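Local coordinates for protein endoglucanase A (PDB 1EDG) that hydrolyses internal beta-1,4-glucosidic bonds of cellulose, as a family 5 glycoside hydrolase catalytic domain built on a TIM barrel, at residues A[8-13]-A[274-279]; A[15-20]-A[291-296]; A[24-29]-A[374-379]; A[229-234]-A[249-254]; A[284-289]-A[331-336]. One frame throughout, in Å; residues are numbered along the deposited sequence.

In the fold
The eight parallel strands close into a (beta/alpha)8 barrel, and the five contacts lie on and around its outer layer, one of them reaching strand 249-254. Three N-terminal segments follow one another before strand 32-34: interaction 1 joins 8-13 to the loop ahead of helix 279-297, interaction 2 joins 15-20 to that helix, and interaction 3 joins helix 21-29 to the C-terminal tail, so the N-terminal stretch runs along late helices of the barrel and finally meets that tail. Interaction 5 packs helix 279-297 against the turn after helix 316-332; its centre is about 10 Å from that of interaction 2, and K15 bonds A332 between them. Interaction 4 touches interaction 2 through Y296 and A231.

Interaction 1 (A[8-13]-A[274-279]); sequences PNLQIP and WNINDS
I276, the residue that reaches across to P8 and L10, sets its backbone N over one face of the W274 indole, 3.6 Å above the plane and displaced toward the rim. Around the same indole, Y322 makes an edge-to-face contact and the rings of F261 and Y325 also meet it, while W274 NE1 is bonded to D281 O. The contact with the N-terminal segment is entirely apolar and small. I276 CD1 lies 4.0 Å from L10 CD2 and 4.2 Å from CB in the pyrrolidine ring of P8, the leucine and isoleucine side chains running obliquely past each other. With I276 CG1 opposite the backbone N (chi1 -165°) and chi2 also extended, the side chain stretches to its full length, and its terminal methyl does the touching. The backbone of I276 belongs to a type I beta turn from N275 to D278, closed by D278 N to N275 O at 3.0 Å, and to an Asx turn in which N275 OD1 takes the N-H of N277 at 2.9 Å; this donor stands well above the carbonyl plane. D278 then serves as N-cap of helix 279-297, its OD2 accepting from D281 N. On the N-terminal side, P8 O and L10 N both bond Y374 OH, and P8 also rests on S324 of helix 316-332.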
# COMPACT_ATOMS: atom_id res chain seq x y z
N PRO A 8 7.98 21.71 -9.79
CA PRO A 8 6.99 22.73 -10.14
C PRO A 8 6.49 23.52 -8.93
O PRO A 8 6.50 23.01 -7.80
CB PRO A 8 5.86 21.91 -10.76
CG PRO A 8 5.92 20.63 -9.98
CD PRO A 8 7.41 20.35 -9.92
N ASN A 9 6.07 24.75 -9.17
CA ASN A 9 5.55 25.63 -8.13
C ASN A 9 4.04 25.50 -8.22
O ASN A 9 3.43 25.98 -9.17
CB ASN A 9 5.97 27.08 -8.42
CG ASN A 9 5.64 28.02 -7.27
OD1 ASN A 9 4.56 27.97 -6.69
ND2 ASN A 9 6.59 28.89 -6.94
N LEU A 10 3.45 24.81 -7.24
CA LEU A 10 2.01 24.57 -7.23
C LEU A 10 1.31 25.21 -6.04
O LEU A 10 1.86 25.25 -4.94
CB LEU A 10 1.74 23.06 -7.22
CG LEU A 10 2.39 22.22 -8.32
CD1 LEU A 10 2.18 20.73 -8.02
CD2 LEU A 10 1.81 22.58 -9.68
N GLN A 11 0.11 25.72 -6.28
CA GLN A 11 -0.72 26.33 -5.25
C GLN A 11 -2.13 25.77 -5.40
O GLN A 11 -3.03 26.45 -5.90
CB GLN A 11 -0.73 27.86 -5.38
CG GLN A 11 0.60 28.52 -5.07
CD GLN A 11 1.09 28.21 -3.66
OE1 GLN A 11 0.34 28.31 -2.68
NE2 GLN A 11 2.37 27.84 -3.55
N ILE A 12 -2.31 24.51 -5.01
CA ILE A 12 -3.60 23.84 -5.12
C ILE A 12 -4.47 24.15 -3.90
O ILE A 12 -4.04 23.97 -2.76
CB ILE A 12 -3.42 22.30 -5.21
CG1 ILE A 12 -2.39 21.94 -6.29
CG2 ILE A 12 -4.76 21.62 -5.50
CD1 ILE A 12 -2.70 22.50 -7.67
N PRO A 13 -5.69 24.66 -4.13
CA PRO A 13 -6.62 25.00 -3.04
C PRO A 13 -6.99 23.79 -2.19
O PRO A 13 -7.32 22.72 -2.72
CB PRO A 13 -7.84 25.52 -3.80
CG PRO A 13 -7.27 26.07 -5.07
CD PRO A 13 -6.27 25.00 -5.44
N TRP A 274 3.80 13.18 -20.09
CA TRP A 274 2.64 13.58 -19.30
C TRP A 274 2.83 15.08 -19.13
O TRP A 274 3.87 15.53 -18.64
CB TRP A 274 2.61 12.89 -17.93
CG TRP A 274 1.41 13.27 -17.09
CD1 TRP A 274 0.15 12.73 -17.16
CD2 TRP A 274 1.35 14.30 -16.09
NE1 TRP A 274 -0.69 13.37 -16.26
CE2 TRP A 274 0.02 14.33 -15.60
CE3 TRP A 274 2.29 15.20 -15.56
CZ2 TRP A 274 -0.39 15.23 -14.60
CZ3 TRP A 274 1.88 16.09 -14.57
CH2 TRP A 274 0.55 16.10 -14.10
N ASN A 275 1.83 15.84 -19.56
CA ASN A 275 1.87 17.30 -19.52
C ASN A 275 1.05 17.90 -18.38
O ASN A 275 -0.19 17.91 -18.42
CB ASN A 275 1.40 17.85 -20.88
CG ASN A 275 1.59 19.35 -21.01
OD1 ASN A 275 2.06 20.03 -20.09
ND2 ASN A 275 1.23 19.88 -22.17
N ILE A 276 1.75 18.46 -17.40
CA ILE A 276 1.13 19.09 -16.24
C ILE A 276 0.23 20.27 -16.63
O ILE A 276 -0.67 20.65 -15.88
CB ILE A 276 2.21 19.54 -15.20
CG1 ILE A 276 1.56 19.86 -13.85
CG2 ILE A 276 2.99 20.75 -15.73
CD1 ILE A 276 2.56 20.16 -12.75
N ASN A 277 0.47 20.83 -17.81
CA ASN A 277 -0.30 21.98 -18.29
C ASN A 277 -1.52 21.59 -19.11
O ASN A 277 -2.34 22.44 -19.45
CB ASN A 277 0.59 22.90 -19.14
CG ASN A 277 1.81 23.38 -18.39
OD1 ASN A 277 1.70 24.08 -17.38
ND2 ASN A 277 2.98 22.99 -18.87
N ASP A 278 -1.64 20.30 -19.43
CA ASP A 278 -2.75 19.81 -20.23
C ASP A 278 -3.89 19.31 -19.35
O ASP A 278 -3.71 18.39 -18.56
CB ASP A 278 -2.26 18.71 -21.17
CG ASP A 278 -3.37 18.12 -22.01
OD1 ASP A 278 -3.88 18.81 -22.91
OD2 ASP A 278 -3.73 16.96 -21.76
N SER A 279 -5.08 19.87 -19.54
CA SER A 279 -6.25 19.48 -18.74
C SER A 279 -6.58 17.99 -18.80
O SER A 279 -7.01 17.41 -17.80
CB SER A 279 -7.46 20.31 -19.14
OG SER A 279 -7.89 19.97 -20.45

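Interaction 2 (A[15-20]-A[291-296]); sequences KNIPNN and NIYNKY
A single tyrosine, Y293 on helix 279-297, receives K15, N16 and I17 of the segment before helix 21-29. The polar interaction is the bond from Y293 OH to N16 O, 2.8 Å long; the hydroxyl approaches in the carbonyl plane on a lone pair, with a C=O...O angle of 131°. A water accepts from N16 N at 2.9 Å and donates weakly to Y293 OH, giving a second, looser link between the same residues. The aromatic interaction comes from K15: its CD sits over the centre of one ring face, 3.9 Å from the centroid of Y293, as a CH-pi contact. Farther out the lysine bends at chi4 (-64°), and NZ is too distant for more than a weak cation-pi attraction. K15 CB makes a van der Waals contact beside the hydroxyl, 3.6 Å from Y293 OH. Apolar packing is left to I17, whose CD1 meets the ring edge, 4.2 Å from Y293 CE1. The adjacent backbone bond between K15 and A332 ties this segment also to helix 316-332, so the N-terminal segment spans two barrel helices. With its ring held by aliphatic groups at face and edge and its hydroxyl directed to one carbonyl, Y293 probably has little freedom to swing at this partly exposed surface.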
# COMPACT_ATOMS: atom_id res chain seq x y z
N LYS A 15 -9.27 21.50 0.06
CA LYS A 15 -10.71 21.25 0.14
C LYS A 15 -11.11 21.05 1.59
O LYS A 15 -10.26 20.78 2.44
CB LYS A 15 -11.09 20.04 -0.71
CG LYS A 15 -10.86 20.25 -2.19
CD LYS A 15 -11.46 19.13 -3.02
CE LYS A 15 -11.21 19.34 -4.51
NZ LYS A 15 -11.87 20.56 -5.07
N ASN A 16 -12.39 21.20 1.89
CA ASN A 16 -12.86 21.03 3.26
C ASN A 16 -12.82 19.57 3.70
O ASN A 16 -13.34 18.69 3.02
CB ASN A 16 -14.29 21.57 3.41
CG ASN A 16 -14.83 21.36 4.82
OD1 ASN A 16 -14.23 21.79 5.81
ND2 ASN A 16 -15.95 20.66 4.92
N ILE A 17 -12.17 19.33 4.83
CA ILE A 17 -12.05 18.00 5.42
C ILE A 17 -12.40 18.12 6.91
O ILE A 17 -11.91 19.03 7.59
CB ILE A 17 -10.61 17.41 5.25
CG1 ILE A 17 -10.44 16.81 3.84
CG2 ILE A 17 -10.32 16.32 6.28
CD1 ILE A 17 -9.79 17.73 2.88
N PRO A 18 -13.27 17.24 7.43
CA PRO A 18 -13.67 17.26 8.84
C PRO A 18 -12.49 17.12 9.79
O PRO A 18 -11.57 16.34 9.55
CB PRO A 18 -14.60 16.05 8.95
CG PRO A 18 -15.19 15.95 7.59
CD PRO A 18 -14.00 16.19 6.69
N ASN A 19 -12.52 17.89 10.88
CA ASN A 19 -11.46 17.85 11.88
C ASN A 19 -11.80 16.75 12.90
O ASN A 19 -12.33 17.03 13.97
CB ASN A 19 -11.35 19.22 12.57
CG ASN A 19 -10.28 19.26 13.65
OD1 ASN A 19 -9.21 18.66 13.51
ND2 ASN A 19 -10.55 20.00 14.72
N ASN A 20 -11.56 15.50 12.53
CA ASN A 20 -11.83 14.40 13.45
C ASN A 20 -10.58 13.55 13.66
O ASN A 20 -9.56 13.76 13.00
CB ASN A 20 -13.03 13.55 12.98
CG ASN A 20 -12.77 12.77 11.69
OD1 ASN A 20 -11.63 12.44 11.36
ND2 ASN A 20 -13.84 12.47 10.96
N ASN A 291 -13.51 11.14 -6.89
CA ASN A 291 -14.44 10.08 -6.49
C ASN A 291 -14.20 9.74 -5.03
O ASN A 291 -15.14 9.60 -4.24
CB ASN A 291 -14.23 8.82 -7.34
CG ASN A 291 -14.74 8.98 -8.76
OD1 ASN A 291 -15.41 9.97 -9.07
ND2 ASN A 291 -14.42 8.02 -9.61
N ILE A 292 -12.93 9.62 -4.66
CA ILE A 292 -12.55 9.30 -3.29
C ILE A 292 -12.95 10.42 -2.33
O ILE A 292 -13.47 10.15 -1.23
CB ILE A 292 -11.03 9.03 -3.19
CG1 ILE A 292 -10.69 7.72 -3.92
CG2 ILE A 292 -10.59 8.95 -1.73
CD1 ILE A 292 -9.20 7.48 -4.07
N TYR A 293 -12.74 11.66 -2.74
CA TYR A 293 -13.10 12.81 -1.90
C TYR A 293 -14.60 12.84 -1.63
O TYR A 293 -15.04 12.94 -0.49
CB TYR A 293 -12.68 14.12 -2.58
CG TYR A 293 -13.10 15.35 -1.80
CD1 TYR A 293 -12.48 15.67 -0.60
CD2 TYR A 293 -14.12 16.19 -2.27
CE1 TYR A 293 -12.86 16.79 0.14
CE2 TYR A 293 -14.50 17.31 -1.54
CZ TYR A 293 -13.87 17.60 -0.34
OH TYR A 293 -14.25 18.70 0.41
N ASN A 294 -15.39 12.74 -2.70
CA ASN A 294 -16.84 12.78 -2.59
C ASN A 294 -17.44 11.65 -1.78
O ASN A 294 -18.34 11.86 -0.97
CB ASN A 294 -17.47 12.82 -3.98
CG ASN A 294 -17.13 14.09 -4.74
OD1 ASN A 294 -16.95 15.16 -4.14
ND2 ASN A 294 -17.04 13.99 -6.06
N LYS A 295 -16.90 10.45 -1.97
CA LYS A 295 -17.41 9.28 -1.29
C LYS A 295 -16.90 9.09 0.14
O LYS A 295 -17.64 8.63 1.01
CB LYS A 295 -17.12 8.03 -2.12
CG LYS A 295 -17.69 6.73 -1.58
CD LYS A 295 -19.20 6.78 -1.48
CE LYS A 295 -19.78 5.47 -0.98
NZ LYS A 295 -19.59 4.35 -1.96
N TYR A 296 -15.66 9.48 0.39
CA TYR A 296 -15.08 9.26 1.71
C TYR A 296 -14.47 10.41 2.49
O TYR A 296 -14.98 10.77 3.56
CB TYR A 296 -14.04 8.13 1.64
CG TYR A 296 -14.59 6.78 1.25
CD1 TYR A 296 -15.47 6.10 2.10
CD2 TYR A 296 -14.25 6.18 0.04
CE1 TYR A 296 -15.99 4.86 1.75
CE2 TYR A 296 -14.77 4.92 -0.32
CZ TYR A 296 -15.64 4.28 0.54
OH TYR A 296 -16.18 3.06 0.23
O HOH W 1 -14.20 22.00 -0.22

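Interaction 3 (A[24-29]-A[374-379]); sequences NFVKGL and YAFGLI
Following helix 365-374, the tail first reaches helix 21-29 at F376, whose ring lies against K27. K27 CA stands over one face of the F376 ring, 4.0 Å from its centroid and off toward the rim, a CH-pi contact; K27 CG covers the same ring, 3.9 Å from CE1. The two side chains cross at about a right angle, and the lysine bends at chi3 (63°), taking its amino end away from the phenylalanine. F376 CB meanwhile comes within 3.7 Å of K27 O, and CE2 packs loosely on V26 CG1. The phenylalanine thus fits between the helix preceding the first barrel strand and helix 316-332, where it also touches K331. Helix 21-29 itself packs through V26 on strand 336-339 of the (beta/alpha)8 barrel, and the tail is joined to this helix through F376. F376 O bonds R30 NE. At G377 the link becomes polar: one water donates to K27 O at 3.0 Å and to G377 O at 2.7 Å, bridging the two backbones.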
# COMPACT_ATOMS: atom_id res chain seq x y z
N ASN A 24 -7.15 13.30 11.17
CA ASN A 24 -5.95 13.84 11.81
C ASN A 24 -4.88 12.76 11.94
O ASN A 24 -3.68 13.04 11.83
CB ASN A 24 -6.28 14.45 13.18
CG ASN A 24 -6.93 15.83 13.07
OD1 ASN A 24 -6.52 16.66 12.26
ND2 ASN A 24 -7.97 16.06 13.86
N PHE A 25 -5.31 11.52 12.14
CA PHE A 25 -4.38 10.39 12.25
C PHE A 25 -3.62 10.26 10.92
O PHE A 25 -2.39 10.18 10.90
CB PHE A 25 -5.15 9.11 12.56
CG PHE A 25 -4.28 7.88 12.61
CD1 PHE A 25 -3.50 7.61 13.73
CD2 PHE A 25 -4.25 6.99 11.54
CE1 PHE A 25 -2.70 6.45 13.78
CE2 PHE A 25 -3.46 5.84 11.58
CZ PHE A 25 -2.68 5.57 12.70
N VAL A 26 -4.36 10.28 9.81
CA VAL A 26 -3.77 10.18 8.48
C VAL A 26 -2.78 11.32 8.19
O VAL A 26 -1.71 11.09 7.62
CB VAL A 26 -4.88 10.07 7.39
CG1 VAL A 26 -4.31 10.27 6.00
CG2 VAL A 26 -5.54 8.71 7.47
N LYS A 27 -3.13 12.54 8.59
CA LYS A 27 -2.23 13.67 8.38
C LYS A 27 -0.89 13.40 9.07
O LYS A 27 0.16 13.72 8.53
CB LYS A 27 -2.84 14.95 8.94
CG LYS A 27 -4.05 15.42 8.17
CD LYS A 27 -4.72 16.60 8.88
CE LYS A 27 -3.80 17.81 8.96
NZ LYS A 27 -4.51 18.95 9.60
N GLY A 28 -0.94 12.78 10.25
CA GLY A 28 0.26 12.47 11.00
C GLY A 28 1.19 11.49 10.31
O GLY A 28 2.40 11.51 10.53
N LEU A 29 0.63 10.63 9.47
CA LEU A 29 1.44 9.65 8.73
C LEU A 29 2.34 10.37 7.73
O LEU A 29 3.40 9.85 7.33
CB LEU A 29 0.55 8.63 8.01
CG LEU A 29 -0.51 7.85 8.81
CD1 LEU A 29 -1.03 6.71 7.97
CD2 LEU A 29 0.06 7.31 10.08
N TYR A 374 5.14 18.75 -1.11
CA TYR A 374 3.70 18.83 -1.22
C TYR A 374 2.88 17.90 -0.33
O TYR A 374 1.64 17.90 -0.39
CB TYR A 374 3.29 18.71 -2.69
CG TYR A 374 3.77 19.90 -3.49
CD1 TYR A 374 3.24 21.17 -3.25
CD2 TYR A 374 4.78 19.77 -4.44
CE1 TYR A 374 3.71 22.28 -3.94
CE2 TYR A 374 5.26 20.88 -5.14
CZ TYR A 374 4.72 22.14 -4.87
OH TYR A 374 5.21 23.24 -5.54
N ALA A 375 3.55 17.13 0.52
CA ALA A 375 2.86 16.23 1.44
C ALA A 375 2.30 17.04 2.61
O ALA A 375 2.43 18.26 2.64
CB ALA A 375 3.81 15.16 1.94
N PHE A 376 1.69 16.36 3.58
CA PHE A 376 1.13 17.04 4.75
C PHE A 376 2.21 17.75 5.54
O PHE A 376 3.34 17.26 5.64
CB PHE A 376 0.41 16.04 5.68
CG PHE A 376 -0.83 15.43 5.08
CD1 PHE A 376 -1.99 16.19 4.95
CD2 PHE A 376 -0.83 14.11 4.66
CE1 PHE A 376 -3.14 15.63 4.40
CE2 PHE A 376 -1.97 13.54 4.11
CZ PHE A 376 -3.13 14.30 3.98
N GLY A 377 1.86 18.90 6.10
CA GLY A 377 2.82 19.66 6.88
C GLY A 377 2.94 19.06 8.27
O GLY A 377 2.11 18.24 8.68
N LEU A 378 3.96 19.48 9.00
CA LEU A 378 4.18 18.99 10.35
C LEU A 378 4.03 20.15 11.32
O LEU A 378 4.65 21.20 11.14
CB LEU A 378 5.60 18.43 10.46
CG LEU A 378 5.91 17.22 11.34
CD1 LEU A 378 7.39 17.27 11.68
CD2 LEU A 378 5.08 17.20 12.62
N ILE A 379 3.14 20.01 12.30
CA ILE A 379 2.99 21.06 13.29
C ILE A 379 3.88 20.65 14.45
O ILE A 379 3.51 19.83 15.29
CB ILE A 379 1.51 21.28 13.73
CG1 ILE A 379 0.78 22.20 12.75
CG2 ILE A 379 1.46 21.97 15.09
CD1 ILE A 379 0.75 21.73 11.32
O HOH W 2 2.19 15.68 9.60

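Interaction 4 (A[229-234]-A[249-254]); sequences DGATND and IIVSVH
Just beside A231, the residue that packs on V251 and V253, the carbonyl O of D229 is gripped by two N-H groups of N233. The side chain gives the shorter bond, N233 ND2 to D229 O at 2.9 Å; it comes in the carbonyl plane on a lone pair, and the oxygen lies close to the plane of the N233 amide. The backbone N of N233 supplies the second bond, at 3.1 Å. Together they finish the last turn of helix 228-232, on which A231 is directed at the strand. A231 CB meets V251 CG1 at 3.7 Å and V253 CG1 at 4.2 Å, so one methyl touches two valines on the same side of strand 249-254. V251 presents CG1 by holding it opposite the backbone N (chi1 -178°). This is part of a beta-alpha-beta unit of the TIM barrel, strand 219-222, helix 228-232 and strand 249-254. Y296 of helix 279-297 bonds A231 O and packs on V251, so a third element meets both sides of the contact. Helix and strand therefore meet through purely hydrophobic, buried groups; the lone methyl of A231 is consistent with their close approach, while the D229 carbonyl is satisfied within the turn and A231 O by Y296.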
# COMPACT_ATOMS: atom_id res chain seq x y z
N ASP A 229 -12.23 2.24 -8.08
CA ASP A 229 -13.58 1.78 -8.40
C ASP A 229 -14.02 0.63 -7.50
O ASP A 229 -15.21 0.49 -7.21
CB ASP A 229 -13.69 1.37 -9.87
CG ASP A 229 -13.71 2.56 -10.81
OD1 ASP A 229 -14.13 3.66 -10.39
OD2 ASP A 229 -13.32 2.40 -11.98
N GLY A 230 -13.08 -0.20 -7.07
CA GLY A 230 -13.41 -1.30 -6.19
C GLY A 230 -13.89 -0.79 -4.84
O GLY A 230 -14.66 -1.46 -4.15
N ALA A 231 -13.43 0.40 -4.45
CA ALA A 231 -13.82 0.97 -3.17
C ALA A 231 -15.01 1.92 -3.26
O ALA A 231 -15.73 2.11 -2.28
CB ALA A 231 -12.62 1.69 -2.54
N THR A 232 -15.23 2.52 -4.43
CA THR A 232 -16.33 3.46 -4.58
C THR A 232 -17.64 2.90 -5.12
O THR A 232 -18.68 3.55 -5.00
CB THR A 232 -15.91 4.69 -5.42
OG1 THR A 232 -15.46 4.28 -6.71
CG2 THR A 232 -14.79 5.46 -4.71
N ASN A 233 -17.60 1.71 -5.72
CA ASN A 233 -18.82 1.11 -6.27
C ASN A 233 -19.83 0.78 -5.16
O ASN A 233 -19.47 0.63 -3.99
CB ASN A 233 -18.51 -0.12 -7.14
CG ASN A 233 -18.18 -1.36 -6.32
OD1 ASN A 233 -19.07 -2.03 -5.80
ND2 ASN A 233 -16.89 -1.66 -6.20
N ASP A 234 -21.09 0.63 -5.56
CA ASP A 234 -22.17 0.35 -4.62
C ASP A 234 -22.10 -0.98 -3.89
O ASP A 234 -22.67 -1.12 -2.81
CB ASP A 234 -23.52 0.49 -5.33
CG ASP A 234 -23.75 1.89 -5.88
OD1 ASP A 234 -23.46 2.87 -5.17
OD2 ASP A 234 -24.22 1.99 -7.04
N ILE A 249 -11.59 2.29 10.68
CA ILE A 249 -11.34 1.53 9.46
C ILE A 249 -10.94 2.49 8.34
O ILE A 249 -11.65 3.45 8.05
CB ILE A 249 -12.58 0.69 9.01
CG1 ILE A 249 -13.07 -0.22 10.15
CG2 ILE A 249 -12.23 -0.14 7.78
CD1 ILE A 249 -12.05 -1.21 10.64
N ILE A 250 -9.80 2.21 7.72
CA ILE A 250 -9.26 3.03 6.64
C ILE A 250 -9.41 2.31 5.30
O ILE A 250 -9.12 1.11 5.20
CB ILE A 250 -7.74 3.30 6.88
CG1 ILE A 250 -7.53 3.99 8.22
CG2 ILE A 250 -7.16 4.15 5.75
CD1 ILE A 250 -6.07 4.09 8.63
N VAL A 251 -9.86 3.02 4.28
CA VAL A 251 -10.02 2.45 2.95
C VAL A 251 -8.65 2.46 2.25
O VAL A 251 -7.94 3.48 2.28
CB VAL A 251 -11.02 3.26 2.09
CG1 VAL A 251 -11.21 2.62 0.73
CG2 VAL A 251 -12.35 3.38 2.82
N SER A 252 -8.30 1.36 1.61
CA SER A 252 -7.04 1.23 0.91
C SER A 252 -7.23 1.22 -0.60
O SER A 252 -8.07 0.49 -1.12
CB SER A 252 -6.35 -0.07 1.34
OG SER A 252 -5.19 -0.32 0.56
N VAL A 253 -6.48 2.07 -1.31
CA VAL A 253 -6.55 2.10 -2.77
C VAL A 253 -5.14 2.18 -3.34
O VAL A 253 -4.23 2.70 -2.68
CB VAL A 253 -7.38 3.29 -3.35
CG1 VAL A 253 -8.79 3.33 -2.74
CG2 VAL A 253 -6.67 4.60 -3.14
N HIS A 254 -4.95 1.62 -4.52
CA HIS A 254 -3.66 1.66 -5.20
C HIS A 254 -4.00 2.32 -6.52
O HIS A 254 -5.01 1.99 -7.13
CB HIS A 254 -3.09 0.25 -5.44
CG HIS A 254 -2.69 -0.46 -4.17
ND1 HIS A 254 -2.29 -1.78 -4.16
CD2 HIS A 254 -2.64 -0.04 -2.89
CE1 HIS A 254 -2.01 -2.14 -2.92
NE2 HIS A 254 -2.22 -1.10 -2.13

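Interaction 5 (A[284-289]-A[331-336]); sequences EVTWFM and KARGIL
R333 sets its CD and NE against M289 and carries NH2 across T286. The nearest atom pair is R333 CD with M289 O at 3.6 Å, and R333 CD also lies 3.7 Å from M289 CB; next along the arginine, NE is 3.8 Å from that same M289 CB. At the far end NH2 comes to 4.0 Å from T286 CG2, the threonine and arginine side chains crossing at about a right angle. These are van der Waals contacts, and M289 CB and T286 CG2 approach the guanidinium obliquely. I335 adds a loose van der Waals touch, its CD1 4.3 Å from M289 O. The polar end of R333 is positioned by residues just outside: NH2 forms a salt bridge with D290 OD1 and NH1 bonds Q329 O. Since chi2 and chi3 are both extended, the arginine reaches from the end of one helix to the flank of the other, where the buried charge is probably neutralised by D290. Behind R333 the chain turns by a Schellman motif with G334 as its C-prime residue, phi 70°, and G334 N bonded to K331 O at 3.0 Å. R333 O in turn bonds T297 OG1. The contact joins helix 279-297 to the turn that follows helix 316-332 on the outside of the TIM barrel, where I335 packs on I305 of strand 303-308 and the chain enters strand 336-339.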
# COMPACT_ATOMS: atom_id res chain seq x y z
N GLU A 284 -6.44 12.72 -15.75
CA GLU A 284 -6.03 11.33 -15.59
C GLU A 284 -5.59 11.04 -14.16
O GLU A 284 -5.57 9.89 -13.72
CB GLU A 284 -4.87 10.99 -16.54
CG GLU A 284 -5.21 11.02 -18.03
CD GLU A 284 -6.13 9.89 -18.49
OE1 GLU A 284 -6.20 8.84 -17.81
OE2 GLU A 284 -6.78 10.06 -19.54
N VAL A 285 -5.20 12.10 -13.45
CA VAL A 285 -4.75 11.99 -12.06
C VAL A 285 -5.87 12.33 -11.06
O VAL A 285 -6.05 11.62 -10.08
CB VAL A 285 -3.54 12.93 -11.80
CG1 VAL A 285 -3.21 12.99 -10.31
CG2 VAL A 285 -2.32 12.46 -12.58
N THR A 286 -6.62 13.38 -11.33
CA THR A 286 -7.68 13.82 -10.42
C THR A 286 -9.03 13.09 -10.44
O THR A 286 -9.74 13.10 -9.43
CB THR A 286 -7.93 15.34 -10.55
OG1 THR A 286 -8.33 15.65 -11.89
CG2 THR A 286 -6.66 16.12 -10.20
N TRP A 287 -9.39 12.45 -11.55
CA TRP A 287 -10.70 11.79 -11.62
C TRP A 287 -10.98 10.85 -10.46
O TRP A 287 -12.00 10.99 -9.77
CB TRP A 287 -10.89 11.05 -12.96
CG TRP A 287 -10.21 9.71 -13.05
CD1 TRP A 287 -8.93 9.46 -13.46
CD2 TRP A 287 -10.76 8.44 -12.65
NE1 TRP A 287 -8.64 8.13 -13.33
CE2 TRP A 287 -9.75 7.47 -12.84
CE3 TRP A 287 -12.00 8.03 -12.14
CZ2 TRP A 287 -9.94 6.11 -12.54
CZ3 TRP A 287 -12.19 6.68 -11.84
CH2 TRP A 287 -11.16 5.74 -12.04
N PHE A 288 -10.06 9.94 -10.17
CA PHE A 288 -10.28 9.00 -9.08
C PHE A 288 -10.18 9.66 -7.71
O PHE A 288 -10.85 9.23 -6.76
CB PHE A 288 -9.36 7.77 -9.20
CG PHE A 288 -7.94 8.02 -8.79
CD1 PHE A 288 -7.01 8.49 -9.70
CD2 PHE A 288 -7.53 7.78 -7.48
CE1 PHE A 288 -5.69 8.73 -9.32
CE2 PHE A 288 -6.21 8.01 -7.09
CZ PHE A 288 -5.29 8.49 -8.01
N MET A 289 -9.38 10.71 -7.61
CA MET A 289 -9.23 11.43 -6.35
C MET A 289 -10.53 12.14 -6.00
O MET A 289 -10.90 12.20 -4.82
CB MET A 289 -8.07 12.42 -6.42
CG MET A 289 -6.74 11.74 -6.59
SD MET A 289 -5.37 12.85 -6.31
CE MET A 289 -3.95 11.74 -6.68
N LYS A 331 -3.16 15.58 -1.23
CA LYS A 331 -3.12 16.32 0.03
C LYS A 331 -4.32 17.28 0.15
O LYS A 331 -4.92 17.40 1.23
CB LYS A 331 -1.79 17.08 0.15
CG LYS A 331 -1.54 17.78 1.48
CD LYS A 331 -2.04 19.20 1.44
CE LYS A 331 -1.74 19.96 2.71
NZ LYS A 331 -2.41 21.30 2.66
N ALA A 332 -4.67 17.92 -0.95
CA ALA A 332 -5.80 18.86 -0.98
C ALA A 332 -7.12 18.16 -0.63
O ALA A 332 -8.07 18.81 -0.22
CB ALA A 332 -5.90 19.53 -2.36
N ARG A 333 -7.16 16.84 -0.80
CA ARG A 333 -8.36 16.06 -0.50
C ARG A 333 -8.19 15.19 0.75
O ARG A 333 -8.98 14.27 0.98
CB ARG A 333 -8.74 15.21 -1.72
CG ARG A 333 -9.13 16.03 -2.95
CD ARG A 333 -9.01 15.18 -4.21
NE ARG A 333 -9.41 15.87 -5.43
CZ ARG A 333 -8.66 16.75 -6.09
NH1 ARG A 333 -7.45 17.06 -5.65
NH2 ARG A 333 -9.11 17.30 -7.21
N GLY A 334 -7.16 15.49 1.54
CA GLY A 334 -6.89 14.77 2.78
C GLY A 334 -6.41 13.34 2.64
O GLY A 334 -6.45 12.58 3.61
N ILE A 335 -5.89 12.99 1.46
CA ILE A 335 -5.42 11.62 1.19
C ILE A 335 -3.90 11.45 1.30
O ILE A 335 -3.14 12.24 0.75
CB ILE A 335 -5.84 11.20 -0.24
CG1 ILE A 335 -7.35 11.40 -0.46
CG2 ILE A 335 -5.44 9.76 -0.51
CD1 ILE A 335 -7.77 11.37 -1.92
N LEU A 336 -3.48 10.38 1.99
CA LEU A 336 -2.06 10.06 2.14
C LEU A 336 -1.57 9.28 0.93
O LEU A 336 -2.34 8.51 0.34
CB LEU A 336 -1.83 9.19 3.38
CG LEU A 336 -0.37 8.74 3.61
CD1 LEU A 336 0.41 9.91 4.14
CD2 LEU A 336 -0.29 7.58 4.57